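Local coordinates for protein transketolase (Campylobacter jejuni, PDB 3L84) that belongs to the transketolase family of thiamine diphosphate-binding proteins and pairs two three-domain alpha/beta chains into a dimer, at residues F15-M20 with A68-Y73; A24-P29 with N90-H95; T470-D475 with L531-E536. All coordinates share one frame; numbering follows the deposited sequence.

In the fold
From the N terminus, helix 3-24 supplies the first half of contact 1 (15-20) and leads into the loop that supplies the first half of contact 2 (24-29). The chain returns through helix 69-79 to complete contact 1 (68-73), then through the loop after helix 85-88 to complete contact 2 (90-95). The two closures therefore cross, and they touch: the F91 ring lies against M20, S69, A70 and Y73. Both stay within the thiamine diphosphate-binding region. Contact 3, about 48 Å from contact 1 between centres, closes much later and ties the pyrimidine-binding region (470-475) to the C-terminal domain (531-536), on the opposite side of the chain's centre.

Contact 1: F15-M20 with A68-Y73; sequences FLSADM and ASALLY
S17 and M20 of helix 3-24 meet A70, L71 and Y73 of helix 69-79 in a buried helix-helix contact within the thiamine diphosphate-binding region. The axes of the two short segments approach to 8.5 Å, and their N-to-C directions are 127° apart. Small residues lie where the backbones come nearest: the CA atoms of S17 and A70 are 5.0 Å apart, and S17 CB meets A70 CB at 4.0 Å. The hydroxyl of S17 points back along its own helix, with OG anti to the carbonyl carbon (chi1 -63°), and is hydrogen-bonded to L13 O. Across the contact it has only van der Waals neighbours, L71 CA at 3.4 Å from S17 OG and, farther off, CB and CD1 of L71. Most of the L71 side chain turns instead to P32, L35 and L39 of helix 30-42.

One turn on from S17, the selenomethionine M20 reaches across. The chain bends at chi3 (57°), which carries the terminal methyl to A70: M20 CE lies 3.8 Å from A70 CB. SE sits beside the backbone, 3.7 Å from A70 O, an oxygen that takes a hydrogen bond from S74 OG. The same methyl approaches the Y73 ring at its edge, near the plane, with M20 CE 4.1 Å from Y73 CD2. M20 is modelled in two conformers, and the SE and CE contacts belong to the conformer described. One face of the Y73 ring carries S69 O from its own helix, while Y73 OH is hydrogen-bonded to P99 O. The contact is thus one of van der Waals packing, its apolar part the M20 methyl against A70 CB and the Y73 ring edge. Close helix crossing through serine and alanine belongs here to the alpha/beta thiamine diphosphate-binding fold, in which helix 69-79 follows strand 60-63 at one edge of the parallel sheet.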
ATOM      1  N   PHE A  15      32.139   8.070 -15.661  1.00  8.86           N
ATOM      2  CA  PHE A  15      33.186   7.081 -15.299  1.00  9.41           C
ATOM      3  C   PHE A  15      33.377   6.930 -13.798  1.00  9.35           C
ATOM      4  O   PHE A  15      33.676   5.828 -13.336  1.00  9.76           O
ATOM      5  CB  PHE A  15      34.483   7.329 -16.059  1.00  9.60           C
ATOM      6  CG  PHE A  15      34.291   7.261 -17.562  1.00  9.64           C
ATOM      7  CD1 PHE A  15      33.632   6.164 -18.131  1.00 13.34           C
ATOM      8  CD2 PHE A  15      34.761   8.260 -18.396  1.00 11.63           C
ATOM      9  CE1 PHE A  15      33.424   6.084 -19.502  1.00 14.15           C
ATOM     10  CE2 PHE A  15      34.552   8.182 -19.772  1.00 13.53           C
ATOM     11  CZ  PHE A  15      33.883   7.108 -20.306  1.00 13.33           C
ATOM     12  N   LEU A  16      33.092   7.966 -13.007  1.00  9.44           N
ATOM     13  CA  LEU A  16      33.004   7.760 -11.559  1.00  9.64           C
ATOM     14  C   LEU A  16      31.897   6.775 -11.242  1.00  9.76           C
ATOM     15  O   LEU A  16      32.084   5.834 -10.474  1.00  9.88           O
ATOM     16  CB  LEU A  16      32.774   9.087 -10.804  1.00  9.78           C
ATOM     17  CG  LEU A  16      33.951  10.052 -10.689  1.00 10.32           C
ATOM     18  CD1 LEU A  16      33.543  11.247  -9.869  1.00 12.30           C
ATOM     19  CD2 LEU A  16      35.191   9.374 -10.042  1.00 14.14           C
ATOM     20  N   SER A  17      30.752   6.938 -11.870  1.00  9.01           N
ATOM     21  CA  SER A  17      29.598   6.065 -11.615  1.00  9.37           C
ATOM     22  C   SER A  17      29.896   4.645 -12.041  1.00  9.65           C
ATOM     23  O   SER A  17      29.647   3.684 -11.294  1.00  9.23           O
ATOM     24  CB  SER A  17      28.363   6.558 -12.378  1.00 10.36           C
ATOM     25  OG  SER A  17      27.953   7.860 -11.951  1.00 10.96           O
ATOM     26  N   ALA A  18      30.436   4.469 -13.235  1.00  8.99           N
ATOM     27  CA  ALA A  18      30.757   3.149 -13.737  1.00  8.97           C
ATOM     28  C   ALA A  18      31.809   2.452 -12.891  1.00  9.01           C
ATOM     29  O   ALA A  18      31.691   1.265 -12.594  1.00  9.51           O
ATOM     30  CB  ALA A  18      31.230   3.252 -15.208  1.00 10.33           C
ATOM     31  N   ASP A  19      32.845   3.196 -12.535  1.00  8.46           N
ATOM     32  CA  ASP A  19      33.915   2.647 -11.716  1.00  9.46           C
ATOM     33  C   ASP A  19      33.430   2.240 -10.333  1.00  8.95           C
ATOM     34  O   ASP A  19      33.908   1.254  -9.762  1.00  8.73           O
ATOM     35  CB  ASP A  19      35.084   3.635 -11.560  1.00  9.69           C
ATOM     36  CG  ASP A  19      35.864   3.883 -12.864  1.00 11.78           C
ATOM     37  OD1 ASP A  19      35.772   3.070 -13.817  1.00 11.44           O
ATOM     38  OD2 ASP A  19      36.642   4.871 -12.939  1.00 12.00           O
HETATM   39  N   MSE A  20      32.542   3.026  -9.743  1.00  8.92           N
HETATM   40  CA  MSE A  20      31.950   2.697  -8.436  0.50  8.43           C
HETATM   41  C   MSE A  20      31.176   1.404  -8.436  1.00  8.80           C
HETATM   42  O   MSE A  20      31.311   0.588  -7.602  1.00  9.50           O
HETATM   43  CB  MSE A  20      30.997   3.808  -7.968  0.50  7.61           C
HETATM   44  CG  MSE A  20      31.684   5.029  -7.601  0.50  7.83           C
HETATM   45 SE   MSE A  20      30.476   6.573  -7.458  0.50 13.86          SE
HETATM   46  CE  MSE A  20      29.502   5.707  -6.255  0.50 12.48           C
ATOM     47  N   ALA A  68      19.914   5.132  -9.149  1.00  9.28           N
ATOM     48  CA  ALA A  68      20.951   5.937  -9.773  1.00  8.83           C
ATOM     49  C   ALA A  68      21.866   6.658  -8.766  1.00  7.84           C
ATOM     50  O   ALA A  68      22.522   7.662  -9.096  1.00  9.27           O
ATOM     51  CB  ALA A  68      20.298   6.921 -10.782  1.00 10.36           C
ATOM     52  N   SER A  69      21.920   6.120  -7.558  1.00  7.44           N
ATOM     53  CA  SER A  69      22.732   6.637  -6.473  1.00  7.14           C
ATOM     54  C   SER A  69      24.178   6.924  -6.851  1.00  7.62           C
ATOM     55  O   SER A  69      24.727   7.898  -6.369  1.00  7.30           O
ATOM     56  CB  SER A  69      22.672   5.655  -5.312  1.00  7.75           C
ATOM     57  OG  SER A  69      23.115   4.392  -5.739  1.00  8.96           O
ATOM     58  N   ALA A  70      24.810   6.095  -7.689  1.00  6.92           N
ATOM     59  CA  ALA A  70      26.205   6.353  -7.989  1.00  7.06           C
ATOM     60  C   ALA A  70      26.397   7.719  -8.648  1.00  7.38           C
ATOM     61  O   ALA A  70      27.388   8.411  -8.436  1.00  7.62           O
ATOM     62  CB  ALA A  70      26.775   5.241  -8.894  1.00  7.94           C
ATOM     63  N   LEU A  71      25.446   8.112  -9.471  1.00  7.33           N
ATOM     64  CA  LEU A  71      25.527   9.416 -10.133  1.00  6.90           C
ATOM     65  C   LEU A  71      25.362  10.551  -9.123  1.00  7.36           C
ATOM     66  O   LEU A  71      26.085  11.551  -9.162  1.00  7.44           O
ATOM     67  CB  LEU A  71      24.461   9.547 -11.226  1.00  7.24           C
ATOM     68  CG  LEU A  71      24.463  10.848 -12.021  1.00  8.04           C
ATOM     69  CD1 LEU A  71      25.745  10.984 -12.839  1.00  8.19           C
ATOM     70  CD2 LEU A  71      23.212  10.983 -12.958  1.00  9.05           C
ATOM     71  N   LEU A  72      24.383  10.415  -8.217  1.00  6.65           N
ATOM     72  CA  LEU A  72      24.204  11.400  -7.158  1.00  7.05           C
ATOM     73  C   LEU A  72      25.461  11.534  -6.316  1.00  6.94           C
ATOM     74  O   LEU A  72      25.935  12.641  -6.070  1.00  6.98           O
ATOM     75  CB  LEU A  72      23.011  11.061  -6.275  1.00  7.20           C
ATOM     76  CG  LEU A  72      22.748  11.986  -5.075  1.00  7.86           C
ATOM     77  CD1 LEU A  72      22.538  13.407  -5.475  1.00 10.54           C
ATOM     78  CD2 LEU A  72      21.573  11.420  -4.296  1.00 10.00           C
ATOM     79  N   TYR A  73      26.024  10.411  -5.886  1.00  6.03           N
ATOM     80  CA  TYR A  73      27.225  10.459  -5.052  1.00  6.34           C
ATOM     81  C   TYR A  73      28.406  11.085  -5.802  1.00  6.96           C
ATOM     82  O   TYR A  73      29.164  11.861  -5.227  1.00  7.03           O
ATOM     83  CB  TYR A  73      27.595   9.044  -4.615  1.00  6.43           C
ATOM     84  CG  TYR A  73      26.582   8.344  -3.746  1.00  6.67           C
ATOM     85  CD1 TYR A  73      25.746   9.030  -2.921  1.00  7.52           C
ATOM     86  CD2 TYR A  73      26.480   6.963  -3.752  1.00  8.31           C
ATOM     87  CE1 TYR A  73      24.824   8.358  -2.112  1.00  8.56           C
ATOM     88  CE2 TYR A  73      25.599   6.286  -2.950  1.00  6.06           C
ATOM     89  CZ  TYR A  73      24.753   6.968  -2.156  1.00  6.82           C
ATOM     90  OH  TYR A  73      23.841   6.300  -1.344  1.00  7.51           O
TER

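Contact 2: A24-P29 with N90-H95; sequences ANSGHP and NFRQLH
F91 meets A24 at the end of helix 3-24 with both backbone and ring: A24 CB is 3.4 Å from F91 O and 4.0 Å from F91 CD2. The ring, set with CG anti to the backbone N (chi1 -179°), also nears S26 O through CE2, and R92 CG lies over the centre of one face. F91 and R92 are the middle residues of a type II beta turn from N90 to Q93. Facing it, the helix ends in a Schellman motif at N25, and the chain runs on as the loop 26-29.

The R92 chain is extended from CG to NE and reaches that loop, its side chain crossing that of H28 at about a right angle. Its NH1 donates to S26 OG at 3.0 Å, with OG tilted somewhat from the guanidinium plane. G27 CA lies over one guanidinium face, 3.5 Å from R92 NE, where glycine allows this close approach. NH2 meets the H28 ring at its edge, 3.5 Å from H28 CE1, the imidazole and guanidinium planes 67° apart. Water 1 links H28 ND1, at 2.8 Å, to R92 NE by a weak bond. R92 also reaches beyond the pair: NH1 forms a salt bridge with D449 of the second subunit, and NH2 bonds to G100 O. Q93 closes the turn, its N bonded to N90 O, and packs on K610 of the second subunit.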
ATOM      1  N   ALA A  24      32.273  -2.284  -6.686  1.00  8.94           N
ATOM      2  CA  ALA A  24      31.327  -2.975  -5.809  1.00  9.00           C
ATOM      3  C   ALA A  24      30.866  -4.315  -6.391  1.00  9.20           C
ATOM      4  O   ALA A  24      30.290  -5.139  -5.670  1.00 10.00           O
ATOM      5  CB  ALA A  24      30.095  -2.083  -5.554  1.00  9.18           C
ATOM      6  N   ASN A  25      31.064  -4.520  -7.697  1.00  9.62           N
ATOM      7  CA  ASN A  25      30.419  -5.632  -8.399  1.00 10.00           C
ATOM      8  C   ASN A  25      28.912  -5.695  -8.147  1.00 10.15           C
ATOM      9  O   ASN A  25      28.332  -6.776  -7.994  1.00 10.74           O
ATOM     10  CB  ASN A  25      31.084  -6.979  -8.079  1.00 11.78           C
ATOM     11  CG  ASN A  25      30.773  -8.041  -9.131  1.00 14.58           C
ATOM     12  OD1 ASN A  25      30.450  -7.728 -10.281  1.00 17.03           O
ATOM     13  ND2 ASN A  25      30.848  -9.299  -8.729  1.00 20.37           N
ATOM     14  N   SER A  26      28.285  -4.531  -8.072  1.00  9.15           N
ATOM     15  CA  SER A  26      26.880  -4.433  -7.698  1.00  9.57           C
ATOM     16  C   SER A  26      26.412  -3.021  -7.996  1.00  8.96           C
ATOM     17  O   SER A  26      27.165  -2.081  -7.781  1.00  9.78           O
ATOM     18  CB  SER A  26      26.709  -4.684  -6.193  1.00 10.40           C
ATOM     19  OG  SER A  26      25.326  -4.537  -5.839  1.00 11.35           O
ATOM     20  N   GLY A  27      25.187  -2.887  -8.499  1.00 10.30           N
ATOM     21  CA  GLY A  27      24.590  -1.601  -8.688  1.00  9.31           C
ATOM     22  C   GLY A  27      24.144  -1.339 -10.091  1.00  9.17           C
ATOM     23  O   GLY A  27      24.082  -2.240 -10.910  1.00 10.12           O
ATOM     24  N   HIS A  28      23.884  -0.082 -10.363  1.00  8.90           N
ATOM     25  CA  HIS A  28      23.060   0.335 -11.507  1.00  8.61           C
ATOM     26  C   HIS A  28      23.762   1.403 -12.298  1.00  8.85           C
ATOM     27  O   HIS A  28      23.737   2.568 -11.933  1.00 10.86           O
ATOM     28  CB  HIS A  28      21.739   0.881 -10.975  1.00  8.69           C
ATOM     29  CG  HIS A  28      20.937  -0.093 -10.187  1.00  9.06           C
ATOM     30  ND1 HIS A  28      21.169  -0.362  -8.858  1.00 10.18           N
ATOM     31  CD2 HIS A  28      19.849  -0.815 -10.541  1.00 10.31           C
ATOM     32  CE1 HIS A  28      20.264  -1.229  -8.437  1.00 10.90           C
ATOM     33  NE2 HIS A  28      19.456  -1.526  -9.449  1.00 10.99           N
ATOM     34  N   PRO A  29      24.474   1.012 -13.355  1.00  8.18           N
ATOM     35  CA  PRO A  29      25.280   2.000 -14.098  1.00  9.06           C
ATOM     36  C   PRO A  29      24.580   2.635 -15.301  1.00  8.30           C
ATOM     37  O   PRO A  29      25.014   3.706 -15.771  1.00  9.31           O
ATOM     38  CB  PRO A  29      26.453   1.155 -14.589  1.00  8.64           C
ATOM     39  CG  PRO A  29      25.847  -0.180 -14.796  1.00  8.61           C
ATOM     40  CD  PRO A  29      24.788  -0.368 -13.753  1.00  8.09           C
ATOM     41  N   ASN A  90      33.833   2.887  -1.604  1.00  7.19           N
ATOM     42  CA  ASN A  90      33.137   2.041  -0.640  0.50  7.64           C
ATOM     43  C   ASN A  90      31.650   1.887  -1.004  1.00  7.09           C
ATOM     44  O   ASN A  90      30.842   1.465  -0.162  1.00  7.30           O
ATOM     45  CB  ASN A  90      33.259   2.647   0.764  0.50  7.46           C
ATOM     46  CG  ASN A  90      34.676   2.635   1.276  0.50 10.03           C
ATOM     47  OD1 ASN A  90      35.507   1.847   0.803  0.50 10.97           O
ATOM     48  ND2 ASN A  90      34.970   3.503   2.220  0.50  9.91           N
ATOM     49  N   PHE A  91      31.271   2.236  -2.232  1.00  6.77           N
ATOM     50  CA  PHE A  91      29.911   2.102  -2.673  1.00  6.47           C
ATOM     51  C   PHE A  91      29.357   0.705  -2.376  1.00  6.89           C
ATOM     52  O   PHE A  91      29.982  -0.307  -2.648  1.00  6.26           O
ATOM     53  CB  PHE A  91      29.881   2.392  -4.174  1.00  6.83           C
ATOM     54  CG  PHE A  91      28.523   2.331  -4.837  1.00  6.13           C
ATOM     55  CD1 PHE A  91      27.488   3.192  -4.462  1.00  7.42           C
ATOM     56  CD2 PHE A  91      28.277   1.461  -5.895  1.00  7.78           C
ATOM     57  CE1 PHE A  91      26.280   3.197  -5.147  1.00  7.85           C
ATOM     58  CE2 PHE A  91      27.078   1.472  -6.576  1.00  7.66           C
ATOM     59  CZ  PHE A  91      26.088   2.341  -6.204  1.00  7.91           C
ATOM     60  N   ARG A  92      28.188   0.702  -1.789  1.00  6.26           N
ATOM     61  CA  ARG A  92      27.427  -0.519  -1.516  1.00  6.41           C
ATOM     62  C   ARG A  92      28.067  -1.468  -0.499  1.00  7.16           C
ATOM     63  O   ARG A  92      27.631  -2.597  -0.350  1.00  7.57           O
ATOM     64  CB  ARG A  92      27.027  -1.254  -2.803  1.00  6.60           C
ATOM     65  CG  ARG A  92      25.860  -0.595  -3.535  1.00  7.34           C
ATOM     66  CD  ARG A  92      25.599  -1.170  -4.967  1.00  8.18           C
ATOM     67  NE  ARG A  92      24.305  -0.669  -5.362  1.00  8.65           N
ATOM     68  CZ  ARG A  92      23.143  -1.310  -5.313  1.00  7.96           C
ATOM     69  NH1 ARG A  92      23.084  -2.610  -5.146  1.00  9.15           N
ATOM     70  NH2 ARG A  92      22.012  -0.626  -5.449  1.00  8.28           N
ATOM     71  N   GLN A  93      29.045  -0.994   0.240  1.00  6.47           N
ATOM     72  CA  GLN A  93      29.725  -1.809   1.255  1.00  6.71           C
ATOM     73  C   GLN A  93      29.186  -1.506   2.655  1.00  5.98           C
ATOM     74  O   GLN A  93      28.819  -0.357   2.969  1.00  7.01           O
ATOM     75  CB  GLN A  93      31.225  -1.604   1.221  1.00  7.59           C
ATOM     76  CG  GLN A  93      31.857  -1.920  -0.133  1.00  7.14           C
ATOM     77  CD  GLN A  93      31.301  -3.178  -0.755  1.00 10.11           C
ATOM     78  OE1 GLN A  93      30.620  -3.139  -1.814  1.00 11.50           O
ATOM     79  NE2 GLN A  93      31.472  -4.292  -0.075  1.00  6.87           N
ATOM     80  N   LEU A  94      29.203  -2.527   3.510  1.00  6.20           N
ATOM     81  CA  LEU A  94      28.640  -2.395   4.834  1.00  6.66           C
ATOM     82  C   LEU A  94      29.218  -1.203   5.566  1.00  7.14           C
ATOM     83  O   LEU A  94      30.433  -1.036   5.658  1.00  8.11           O
ATOM     84  CB  LEU A  94      28.879  -3.655   5.643  1.00  7.87           C
ATOM     85  CG  LEU A  94      28.199  -3.738   6.989  1.00  8.72           C
ATOM     86  CD1 LEU A  94      26.687  -3.921   6.743  1.00 12.62           C
ATOM     87  CD2 LEU A  94      28.765  -4.903   7.817  1.00  9.71           C
ATOM     88  N   HIS A  95      28.305  -0.370   6.069  1.00  7.08           N
ATOM     89  CA  HIS A  95      28.566   0.802   6.887  1.00  8.01           C
ATOM     90  C   HIS A  95      29.217   1.963   6.170  1.00  7.90           C
ATOM     91  O   HIS A  95      29.663   2.924   6.815  1.00 10.83           O
ATOM     92  CB  HIS A  95      29.285   0.436   8.187  1.00  9.10           C
ATOM     93  CG  HIS A  95      28.549  -0.598   9.014  1.00  9.60           C
ATOM     94  ND1 HIS A  95      29.190  -1.644   9.644  1.00  9.57           N
ATOM     95  CD2 HIS A  95      27.222  -0.785   9.238  1.00 10.35           C
ATOM     96  CE1 HIS A  95      28.300  -2.398  10.266  1.00  9.49           C
ATOM     97  NE2 HIS A  95      27.093  -1.916  10.019  1.00 11.11           N
TER
HETATM   98  O   HOH W   1      23.136   1.207  -7.566  1.00 12.23           O

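Contact 3: T470-D475 with L531-E536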
ATOM      1  N   THR A 470       3.651   3.222  18.066  1.00  7.61           N
ATOM      2  CA  THR A 470       2.262   3.030  17.685  1.00  7.63           C
ATOM      3  C   THR A 470       1.449   3.234  18.964  1.00  7.61           C
ATOM      4  O   THR A 470       1.363   2.330  19.810  1.00  9.22           O
ATOM      5  CB  THR A 470       2.002   1.654  17.084  1.00  8.18           C
ATOM      6  OG1 THR A 470       2.933   1.466  15.990  1.00  9.30           O
ATOM      7  CG2 THR A 470       0.580   1.506  16.532  1.00 10.17           C
ATOM      8  N   PHE A 471       0.832   4.392  19.114  1.00  6.00           N
ATOM      9  CA  PHE A 471       0.038   4.710  20.302  1.00  6.49           C
ATOM     10  C   PHE A 471      -1.413   4.357  20.091  1.00  5.46           C
ATOM     11  O   PHE A 471      -1.996   4.728  19.069  1.00  7.26           O
ATOM     12  CB  PHE A 471       0.127   6.181  20.639  1.00  7.03           C
ATOM     13  CG  PHE A 471       1.476   6.625  21.086  1.00  6.12           C
ATOM     14  CD1 PHE A 471       1.922   6.336  22.355  1.00  6.73           C
ATOM     15  CD2 PHE A 471       2.312   7.314  20.229  1.00  6.70           C
ATOM     16  CE1 PHE A 471       3.161   6.789  22.791  1.00  6.37           C
ATOM     17  CE2 PHE A 471       3.551   7.748  20.682  1.00  7.37           C
ATOM     18  CZ  PHE A 471       3.941   7.469  21.950  1.00  7.71           C
ATOM     19  N   ARG A 472      -2.024   3.650  21.032  1.00  5.87           N
ATOM     20  CA  ARG A 472      -3.455   3.313  20.971  1.00  5.93           C
ATOM     21  C   ARG A 472      -4.072   3.727  22.318  1.00  5.98           C
ATOM     22  O   ARG A 472      -4.277   2.900  23.211  1.00  6.83           O
ATOM     23  CB  ARG A 472      -3.667   1.862  20.631  1.00  5.77           C
ATOM     24  CG  ARG A 472      -5.076   1.464  20.424  1.00  6.15           C
ATOM     25  CD  ARG A 472      -5.236   0.062  19.795  1.00  7.16           C
ATOM     26  NE  ARG A 472      -6.650  -0.269  19.540  1.00  7.53           N
ATOM     27  CZ  ARG A 472      -7.400  -1.118  20.218  1.00  7.75           C
ATOM     28  NH1 ARG A 472      -6.925  -1.876  21.181  1.00  9.01           N
ATOM     29  NH2 ARG A 472      -8.657  -1.244  19.847  1.00  9.00           N
ATOM     30  N   PRO A 473      -4.369   5.023  22.484  1.00  5.53           N
ATOM     31  CA  PRO A 473      -4.764   5.526  23.799  1.00  6.04           C
ATOM     32  C   PRO A 473      -6.149   5.050  24.193  1.00  6.30           C
ATOM     33  O   PRO A 473      -7.043   4.926  23.351  1.00  6.46           O
ATOM     34  CB  PRO A 473      -4.736   7.045  23.621  1.00  6.87           C
ATOM     35  CG  PRO A 473      -4.930   7.248  22.175  1.00  6.00           C
ATOM     36  CD  PRO A 473      -4.184   6.119  21.505  1.00  5.17           C
ATOM     37  N   ALA A 474      -6.332   4.770  25.480  1.00  5.60           N
ATOM     38  CA  ALA A 474      -7.612   4.348  25.996  1.00  6.26           C
ATOM     39  C   ALA A 474      -8.503   5.511  26.381  1.00  7.26           C
ATOM     40  O   ALA A 474      -9.729   5.322  26.515  1.00  9.26           O
ATOM     41  CB  ALA A 474      -7.417   3.447  27.187  1.00  7.38           C
ATOM     42  N   ASP A 475      -7.963   6.705  26.500  1.00  6.59           N
ATOM     43  CA  ASP A 475      -8.776   7.882  26.879  1.00  7.27           C
ATOM     44  C   ASP A 475      -8.029   9.124  26.468  1.00  6.45           C
ATOM     45  O   ASP A 475      -6.930   9.042  25.921  1.00  6.65           O
ATOM     46  CB  ASP A 475      -9.184   7.872  28.382  1.00  7.39           C
ATOM     47  CG  ASP A 475      -8.064   8.153  29.352  1.00 11.13           C
ATOM     48  OD1 ASP A 475      -6.914   8.421  28.952  1.00 10.83           O
ATOM     49  OD2 ASP A 475      -8.375   8.171  30.581  1.00 11.62           O
ATOM     50  N   LEU A 531      -4.135  -7.344  30.363  1.00  9.82           N
ATOM     51  CA  LEU A 531      -3.371  -6.341  29.635  1.00 10.08           C
ATOM     52  C   LEU A 531      -4.162  -5.955  28.393  1.00 10.82           C
ATOM     53  O   LEU A 531      -4.554  -6.856  27.623  1.00 10.88           O
ATOM     54  CB  LEU A 531      -2.000  -6.922  29.245  1.00 11.12           C
ATOM     55  CG  LEU A 531      -1.068  -6.009  28.483  1.00 11.76           C
ATOM     56  CD1 LEU A 531       0.393  -6.304  28.803  1.00 15.93           C
ATOM     57  CD2 LEU A 531      -1.328  -6.100  27.012  1.00 14.26           C
ATOM     58  N   ALA A 532      -4.363  -4.662  28.159  1.00  9.82           N
ATOM     59  CA  ALA A 532      -5.120  -4.248  27.003  1.00  9.73           C
ATOM     60  C   ALA A 532      -4.641  -2.893  26.563  1.00  9.81           C
ATOM     61  O   ALA A 532      -3.962  -2.185  27.311  1.00 10.61           O
ATOM     62  CB  ALA A 532      -6.612  -4.191  27.317  1.00 11.03           C
ATOM     63  N   SER A 533      -5.073  -2.512  25.371  1.00 10.31           N
ATOM     64  CA  SER A 533      -4.887  -1.162  24.877  1.00  9.97           C
ATOM     65  C   SER A 533      -6.228  -0.579  24.417  1.00 10.24           C
ATOM     66  O   SER A 533      -7.205  -1.293  24.148  1.00  9.39           O
ATOM     67  CB  SER A 533      -3.903  -1.128  23.707  1.00 10.90           C
ATOM     68  OG  SER A 533      -4.420  -1.800  22.583  1.00 12.43           O
ATOM     69  N   GLY A 534      -6.269   0.732  24.265  1.00  8.96           N
ATOM     70  CA  GLY A 534      -7.362   1.411  23.646  1.00  8.74           C
ATOM     71  C   GLY A 534      -8.711   1.025  24.184  1.00  8.66           C
ATOM     72  O   GLY A 534      -8.915   0.968  25.415  1.00  8.67           O
ATOM     73  N   SER A 535      -9.631   0.764  23.278  1.00  8.43           N
ATOM     74  CA  SER A 535     -11.012   0.454  23.590  1.00  8.15           C
ATOM     75  C   SER A 535     -11.218  -0.788  24.426  1.00  8.52           C
ATOM     76  O   SER A 535     -12.326  -0.971  24.925  1.00 10.97           O
ATOM     77  CB  SER A 535     -11.850   0.361  22.318  1.00  8.14           C
ATOM     78  OG  SER A 535     -11.258  -0.571  21.404  1.00  8.88           O
ATOM     79  N   GLU A 536     -10.211  -1.636  24.604  1.00  7.47           N
ATOM     80  CA  GLU A 536     -10.398  -2.856  25.422  1.00  7.85           C
ATOM     81  C   GLU A 536     -10.009  -2.712  26.876  1.00  7.68           C
ATOM     82  O   GLU A 536     -10.208  -3.636  27.661  1.00  8.56           O
ATOM     83  CB  GLU A 536      -9.659  -4.037  24.752  1.00  9.35           C
ATOM     84  CG  GLU A 536     -10.414  -4.579  23.568  1.00  9.27           C
ATOM     85  CD  GLU A 536     -10.521  -3.593  22.429  1.00 10.01           C
ATOM     86  OE1 GLU A 536      -9.471  -3.348  21.779  1.00  9.66           O
ATOM     87  OE2 GLU A 536     -11.626  -3.054  22.174  1.00 10.15           O
TER
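The R472 guanidinium has G534 CA and S535 N over one face, both offset toward the rim, while S533 OG and E536 OE1 meet its edge in plane. The E536 carboxylate is nearly coplanar with it, its plane turned 27° from that of the guanidinium. This is an end-on salt bridge between domains, joining loops that leave the C-terminal ends of strand 469-471 in the pyrimidine-binding region and strand 528-532 in the C-terminal domain.

Both NH1 and NH2 of R472 donate to the single atom E536 OE1, each at 3.0 Å; NH2 meets the syn lone pair of OE1, whereas NH1 meets OE1 nearly along its C-O axis. OE1 also accepts from A586 N. R472 NH1 bonds in addition to S533 OG at 2.9 Å, an oxygen that is hydrogen-bonded to E585 as well, and R472 NE pairs with D442. Chi1 (-175°) sets R472 CG anti to the backbone N, and the chain, extended from CG to NE, brings the guanidinium to the E536 carboxylate. S535 OG donates to E536 OE2 at 2.6 Å, which should help fix the carboxylate's rotation.

The backbones meet at G534, whose N makes a weak bond to R472 O. G534 CA points a C-H at P473 O, 3.5 Å away, and A474 CB rests 3.4 Å from G534 O.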